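PDB 1YW4: succinylglutamate desuccinylase from Chromobacterium violaceum, which probably hydrolyses N-succinyl-L-glutamate to succinate and glutamate, the last step of arginine degradation by the AST pathway, using one zinc ion per subunit. Local coordinates for residues T171-Q176 against E207-T212; W179-G184 against E252-L257. One frame throughout, in Å; residues are numbered along the deposited sequence.

Interaction 1: T171-Q176 against E207-T212; sequences THKREQ and EADAFT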
loop_
_atom_site.group_PDB
_atom_site.type_symbol
_atom_site.label_atom_id
_atom_site.label_comp_id
_atom_site.label_asym_id
_atom_site.label_seq_id
_atom_site.Cartn_x
_atom_site.Cartn_y
_atom_site.Cartn_z
ATOM N N THR A 171 -9.665 -7.357 -10.532
ATOM C CA THR A 171 -9.260 -6.411 -9.501
ATOM C C THR A 171 -10.513 -5.653 -9.066
ATOM O O THR A 171 -11.631 -6.100 -9.328
ATOM C CB THR A 171 -8.216 -5.407 -10.038
ATOM O OG1 THR A 171 -7.315 -6.084 -10.925
ATOM C CG2 THR A 171 -7.409 -4.806 -8.886
ATOM N N HIS A 172 -10.335 -4.509 -8.409
ATOM C CA HIS A 172 -11.477 -3.722 -7.958
ATOM C C HIS A 172 -12.043 -2.876 -9.096
ATOM O O HIS A 172 -11.314 -2.136 -9.757
ATOM C CB HIS A 172 -11.077 -2.825 -6.782
ATOM C CG HIS A 172 -10.429 -3.562 -5.651
ATOM N ND1 HIS A 172 -9.074 -3.820 -5.608
ATOM C CD2 HIS A 172 -10.952 -4.116 -4.532
ATOM C CE1 HIS A 172 -8.793 -4.498 -4.509
ATOM N NE2 HIS A 172 -9.913 -4.690 -3.838
ATOM N N LYS A 173 -13.347 -2.992 -9.325
ATOM C CA LYS A 173 -14.000 -2.246 -10.395
ATOM C C LYS A 173 -14.224 -0.796 -9.988
ATOM O O LYS A 173 -14.964 -0.512 -9.047
ATOM C CB LYS A 173 -15.335 -2.907 -10.754
ATOM C CG LYS A 173 -15.965 -2.394 -12.038
ATOM C CD LYS A 173 -17.172 -3.236 -12.419
ATOM C CE LYS A 173 -17.674 -2.893 -13.816
ATOM N NZ LYS A 173 -18.773 -3.811 -14.254
ATOM N N ARG A 174 -13.585 0.122 -10.704
ATOM C CA ARG A 174 -13.712 1.539 -10.392
ATOM C C ARG A 174 -15.008 2.162 -10.891
ATOM O O ARG A 174 -15.362 3.272 -10.496
ATOM C CB ARG A 174 -12.501 2.300 -10.936
ATOM C CG ARG A 174 -12.081 1.902 -12.335
ATOM C CD ARG A 174 -10.658 2.353 -12.577
ATOM N NE ARG A 174 -10.519 3.798 -12.404
ATOM C CZ ARG A 174 -9.408 4.395 -11.987
ATOM N NH1 ARG A 174 -8.337 3.668 -11.694
ATOM N NH2 ARG A 174 -9.365 5.717 -11.869
ATOM N N GLU A 175 -15.721 1.444 -11.751
ATOM C CA GLU A 175 -16.992 1.937 -12.267
ATOM C C GLU A 175 -17.970 1.980 -11.082
ATOM O O GLU A 175 -18.791 2.891 -10.968
ATOM C CB GLU A 175 -17.511 0.992 -13.355
ATOM C CG GLU A 175 -18.367 1.665 -14.412
ATOM C CD GLU A 175 -19.564 2.367 -13.825
ATOM O OE1 GLU A 175 -20.426 1.677 -13.241
ATOM O OE2 GLU A 175 -19.641 3.611 -13.945
ATOM N N GLN A 176 -17.869 0.992 -10.196
ATOM C CA GLN A 176 -18.732 0.935 -9.021
ATOM C C GLN A 176 -18.253 1.923 -7.965
ATOM O O GLN A 176 -19.056 2.504 -7.235
ATOM C CB GLN A 176 -18.765 -0.483 -8.448
ATOM C CG GLN A 176 -19.755 -1.393 -9.160
ATOM C CD GLN A 176 -21.191 -0.931 -8.973
ATOM O OE1 GLN A 176 -21.700 -0.889 -7.848
ATOM N NE2 GLN A 176 -21.852 -0.579 -10.072
ATOM N N GLU A 207 -19.823 -14.406 -7.459
ATOM C CA GLU A 207 -18.954 -13.543 -8.245
ATOM C C GLU A 207 -19.677 -12.289 -8.721
ATOM O O GLU A 207 -19.659 -11.948 -9.899
ATOM C CB GLU A 207 -18.326 -14.308 -9.429
ATOM C CG GLU A 207 -19.291 -14.894 -10.430
ATOM C CD GLU A 207 -18.594 -15.703 -11.522
ATOM O OE1 GLU A 207 -19.273 -16.075 -12.501
ATOM O OE2 GLU A 207 -17.375 -15.967 -11.398
ATOM N N ALA A 208 -20.318 -11.596 -7.786
ATOM C CA ALA A 208 -21.025 -10.370 -8.126
ATOM C C ALA A 208 -20.281 -9.173 -7.557
ATOM O O ALA A 208 -19.342 -9.328 -6.777
ATOM C CB ALA A 208 -22.445 -10.413 -7.583
ATOM N N ASP A 209 -20.685 -7.980 -7.970
ATOM C CA ASP A 209 -20.073 -6.761 -7.461
ATOM C C ASP A 209 -20.846 -6.437 -6.196
ATOM O O ASP A 209 -21.911 -5.833 -6.239
ATOM C CB ASP A 209 -20.198 -5.647 -8.491
ATOM C CG ASP A 209 -19.416 -5.952 -9.750
ATOM O OD1 ASP A 209 -18.197 -6.181 -9.642
ATOM O OD2 ASP A 209 -20.017 -5.975 -10.837
ATOM N N ALA A 210 -20.301 -6.871 -5.068
ATOM C CA ALA A 210 -20.959 -6.696 -3.783
ATOM C C ALA A 210 -20.208 -5.772 -2.832
ATOM O O ALA A 210 -18.978 -5.761 -2.802
ATOM C CB ALA A 210 -21.152 -8.064 -3.142
ATOM N N PHE A 211 -20.959 -5.001 -2.056
ATOM C CA PHE A 211 -20.352 -4.089 -1.102
ATOM C C PHE A 211 -21.166 -4.016 0.191
ATOM O O PHE A 211 -22.374 -4.234 0.189
ATOM C CB PHE A 211 -20.261 -2.670 -1.693
ATOM C CG PHE A 211 -19.726 -2.620 -3.102
ATOM C CD1 PHE A 211 -20.570 -2.821 -4.187
ATOM C CD2 PHE A 211 -18.376 -2.393 -3.342
ATOM C CE1 PHE A 211 -20.081 -2.800 -5.495
ATOM C CE2 PHE A 211 -17.874 -2.369 -4.650
ATOM C CZ PHE A 211 -18.734 -2.574 -5.724
ATOM N N THR A 212 -20.488 -3.733 1.296
ATOM C CA THR A 212 -21.161 -3.544 2.573
ATOM C C THR A 212 -21.169 -2.013 2.651
ATOM O O THR A 212 -20.115 -1.383 2.496
ATOM C CB THR A 212 -20.336 -4.096 3.768
ATOM O OG1 THR A 212 -20.203 -5.518 3.660
ATOM C CG2 THR A 212 -21.016 -3.753 5.084
#

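Interaction 2: W179-G184 against E252-L257; sequences WLQRCG and EDKLPL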
loop_
_atom_site.group_PDB
_atom_site.type_symbol
_atom_site.label_atom_id
_atom_site.label_comp_id
_atom_site.label_asym_id
_atom_site.label_seq_id
_atom_site.Cartn_x
_atom_site.Cartn_y
_atom_site.Cartn_z
ATOM N N TRP A 179 -19.870 5.114 -8.821
ATOM C CA TRP A 179 -21.278 5.155 -8.424
ATOM C C TRP A 179 -21.395 5.391 -6.923
ATOM O O TRP A 179 -22.262 6.134 -6.460
ATOM C CB TRP A 179 -21.962 3.836 -8.763
ATOM C CG TRP A 179 -23.438 3.852 -8.541
ATOM C CD1 TRP A 179 -24.385 4.332 -9.393
ATOM C CD2 TRP A 179 -24.142 3.332 -7.408
ATOM N NE1 TRP A 179 -25.641 4.135 -8.870
ATOM C CE2 TRP A 179 -25.520 3.522 -7.650
ATOM C CE3 TRP A 179 -23.744 2.720 -6.211
ATOM C CZ2 TRP A 179 -26.507 3.119 -6.738
ATOM C CZ3 TRP A 179 -24.726 2.320 -5.304
ATOM C CH2 TRP A 179 -26.091 2.521 -5.576
ATOM N N LEU A 180 -20.529 4.727 -6.167
ATOM C CA LEU A 180 -20.522 4.870 -4.720
ATOM C C LEU A 180 -20.140 6.300 -4.353
ATOM O O LEU A 180 -20.785 6.930 -3.507
ATOM C CB LEU A 180 -19.529 3.886 -4.094
ATOM C CG LEU A 180 -19.899 2.407 -4.224
ATOM C CD1 LEU A 180 -18.757 1.537 -3.712
ATOM C CD2 LEU A 180 -21.179 2.134 -3.442
ATOM N N GLN A 181 -19.099 6.811 -5.002
ATOM C CA GLN A 181 -18.625 8.169 -4.748
ATOM C C GLN A 181 -19.764 9.160 -4.953
ATOM O O GLN A 181 -20.120 9.905 -4.040
ATOM C CB GLN A 181 -17.468 8.520 -5.687
ATOM C CG GLN A 181 -16.774 9.825 -5.342
ATOM C CD GLN A 181 -15.736 10.218 -6.370
ATOM O OE1 GLN A 181 -14.816 10.981 -6.078
ATOM N NE2 GLN A 181 -15.885 9.706 -7.587
ATOM N N ARG A 182 -20.325 9.177 -6.156
ATOM C CA ARG A 182 -21.433 10.075 -6.447
ATOM C C ARG A 182 -22.714 9.467 -5.888
ATOM O O ARG A 182 -23.703 9.296 -6.599
ATOM C CB ARG A 182 -21.562 10.308 -7.959
ATOM C CG ARG A 182 -20.644 11.404 -8.501
ATOM C CD ARG A 182 -19.182 10.975 -8.527
ATOM N NE ARG A 182 -18.258 12.112 -8.562
ATOM C CZ ARG A 182 -18.215 13.034 -9.522
ATOM N NH1 ARG A 182 -19.048 12.976 -10.553
ATOM N NH2 ARG A 182 -17.329 14.022 -9.451
ATOM N N CYS A 183 -22.675 9.135 -4.605
ATOM C CA CYS A 183 -23.810 8.544 -3.914
ATOM C C CYS A 183 -23.778 8.984 -2.457
ATOM O O CYS A 183 -24.794 8.960 -1.758
ATOM C CB CYS A 183 -23.726 7.022 -3.995
ATOM S SG CYS A 183 -24.822 6.144 -2.885
ATOM N N GLY A 184 -22.594 9.379 -2.004
ATOM C CA GLY A 184 -22.432 9.820 -0.635
ATOM C C GLY A 184 -21.260 9.153 0.058
ATOM O O GLY A 184 -20.717 9.697 1.015
ATOM N N GLU A 252 -10.510 9.266 -8.287
ATOM C CA GLU A 252 -9.881 8.597 -7.160
ATOM C C GLU A 252 -9.183 9.540 -6.188
ATOM O O GLU A 252 -8.853 9.148 -5.070
ATOM C CB GLU A 252 -8.898 7.535 -7.663
ATOM C CG GLU A 252 -7.724 8.066 -8.457
ATOM C CD GLU A 252 -6.787 6.955 -8.908
ATOM O OE1 GLU A 252 -7.201 6.126 -9.745
ATOM O OE2 GLU A 252 -5.636 6.905 -8.422
ATOM N N ASP A 253 -8.969 10.785 -6.605
ATOM C CA ASP A 253 -8.313 11.768 -5.746
ATOM C C ASP A 253 -9.296 12.343 -4.730
ATOM O O ASP A 253 -8.918 13.133 -3.864
ATOM C CB ASP A 253 -7.718 12.905 -6.584
ATOM C CG ASP A 253 -6.635 12.427 -7.533
ATOM O OD1 ASP A 253 -5.683 11.765 -7.064
ATOM O OD2 ASP A 253 -6.735 12.718 -8.747
ATOM N N LYS A 254 -10.556 11.938 -4.836
ATOM C CA LYS A 254 -11.589 12.412 -3.923
ATOM C C LYS A 254 -12.129 11.279 -3.051
ATOM O O LYS A 254 -12.741 11.522 -2.010
ATOM C CB LYS A 254 -12.737 13.047 -4.714
ATOM C CG LYS A 254 -13.865 13.571 -3.845
ATOM C CD LYS A 254 -14.953 14.220 -4.680
ATOM C CE LYS A 254 -16.026 14.826 -3.794
ATOM N NZ LYS A 254 -15.456 15.842 -2.865
ATOM N N LEU A 255 -11.899 10.041 -3.476
ATOM C CA LEU A 255 -12.377 8.883 -2.725
ATOM C C LEU A 255 -11.208 8.122 -2.112
ATOM O O LEU A 255 -10.612 7.263 -2.749
ATOM C CB LEU A 255 -13.175 7.947 -3.637
ATOM C CG LEU A 255 -13.856 6.733 -2.994
ATOM C CD1 LEU A 255 -14.942 7.192 -2.031
ATOM C CD2 LEU A 255 -14.458 5.860 -4.080
ATOM N N PRO A 256 -10.862 8.440 -0.862
ATOM C CA PRO A 256 -9.746 7.739 -0.218
ATOM C C PRO A 256 -10.035 6.254 0.035
ATOM O O PRO A 256 -11.124 5.883 0.475
ATOM C CB PRO A 256 -9.532 8.534 1.075
ATOM C CG PRO A 256 -10.888 9.110 1.366
ATOM C CD PRO A 256 -11.407 9.501 0.002
ATOM N N LEU A 257 -9.051 5.410 -0.260
ATOM C CA LEU A 257 -9.179 3.973 -0.063
ATOM C C LEU A 257 -8.227 3.546 1.051
ATOM O O LEU A 257 -7.179 4.166 1.254
ATOM C CB LEU A 257 -8.820 3.225 -1.348
ATOM C CG LEU A 257 -9.512 3.662 -2.644
ATOM C CD1 LEU A 257 -8.880 2.909 -3.808
ATOM C CD2 LEU A 257 -11.012 3.385 -2.591
#

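Interaction 1: T171-Q176 against E207-T212
Q176, near the start of helix 174-181, and F211, in strand 209-215, both hold CG anti to the carbonyl carbon (chi1 of Q176 -83°); the bend at chi2 of Q176 (-65°) folds its chain along the far end of the phenyl ring. Q176 CB lies obliquely 3.4 Å from F211 CZ, Q176 OE1 3.4 Å from F211 CE1, and amide and ring planes are tilted 30°. The oxygen is engaged by a hydrogen bond with the Y146 hydroxyl, helping fix the amide rotation, and Y163 meets the ring edge-to-face. Glutamine suits this buried place because its methylenes pack on the ring while its end can still bond; phenylalanine offers them a flat, buried ring end. The extended K173 chain, at the N-cap position, crosses D209 at about a right angle, long enough to bring its charge near the carboxylate. K173 NZ remains 4.2 Å from D209 OD2, too far for a salt bridge, and R170 makes only a long, weak ion pair with D209 OD1. The contact thus rests mainly on van der Waals packing of Q176 against the ring, without a hydrogen bond between the segments; opposite charges probably add modest attraction at its partly exposed side.

Interaction 2: W179-G184 against E252-L257
The C-terminal end of helix 174-181, in the catalytic domain, meets the irregular connection that leads into strand 257-265 of the barrel-sandwich hybrid domain, with Q181 facing K254 and L255. The CA atoms of Q181 and L255 are 6.6 Å apart, the nearest such pair between the two segments. Q181 has the largest share of the contact: with CG anti to the backbone N (chi1 -171°) and the rest of its chain extended, it reaches straight across to the loop. Its amide carbon CD is 4.4 Å from K254 CB, and the same carbon is again 4.4 Å from K254 CD; the two chains meet at a slant, the glutamine end against the lysine methylenes. K254 CG is likewise anti to the backbone N, and the chain runs straight until a bend at chi4 turns its ammonium end. Lysine fits here because its methylenes can pack while its charge leads away to the exposed surface. L255, the next residue, buried and branched, packs nearer the base of the Q181 chain; its CD2 is 4.3 Å from Q181 CB and its CB 4.4 Å from Q181 CG, contacts between hydrocarbon groups. No backbone hydrogen bond joins the two segments. The helix ends right here: Q181 O accepts G184 N at 3.2 Å and, weakly, C183 N, the latter closing an inverse gamma turn centred on R182. L255 also packs on V188 of strand 187-190, and a backbone bond joins P256 to V188, anchoring the loop beside that strand. From the same helical end, L180 packs on L213 of strand 209-215, whereas W179 and C183 rest on helix 230-241, so the end of the helix has the strand, that helix and the loop as neighbours.

Overall arrangement
Helix 174-181 serves both contacts, its start in interaction 1 and its end in interaction 2, whose centres lie about 13 Å apart. They touch directly: R174 NH2 makes a salt bridge with E252 OE1 at 3.1 Å, and F211 CD2 packs 4.0 Å from L180 CD1. E252 in turn forms a salt bridge with R329 of the second subunit, tying this region to the dimer. Interaction 1 is the one closer to the metal: the side chain of F211 is about 9 Å from that of the zinc ligand H149, about 10 Å from that of E214, the predicted active-site residue, and about 13 Å from the zinc ion. Interaction 2 lies away from these sites.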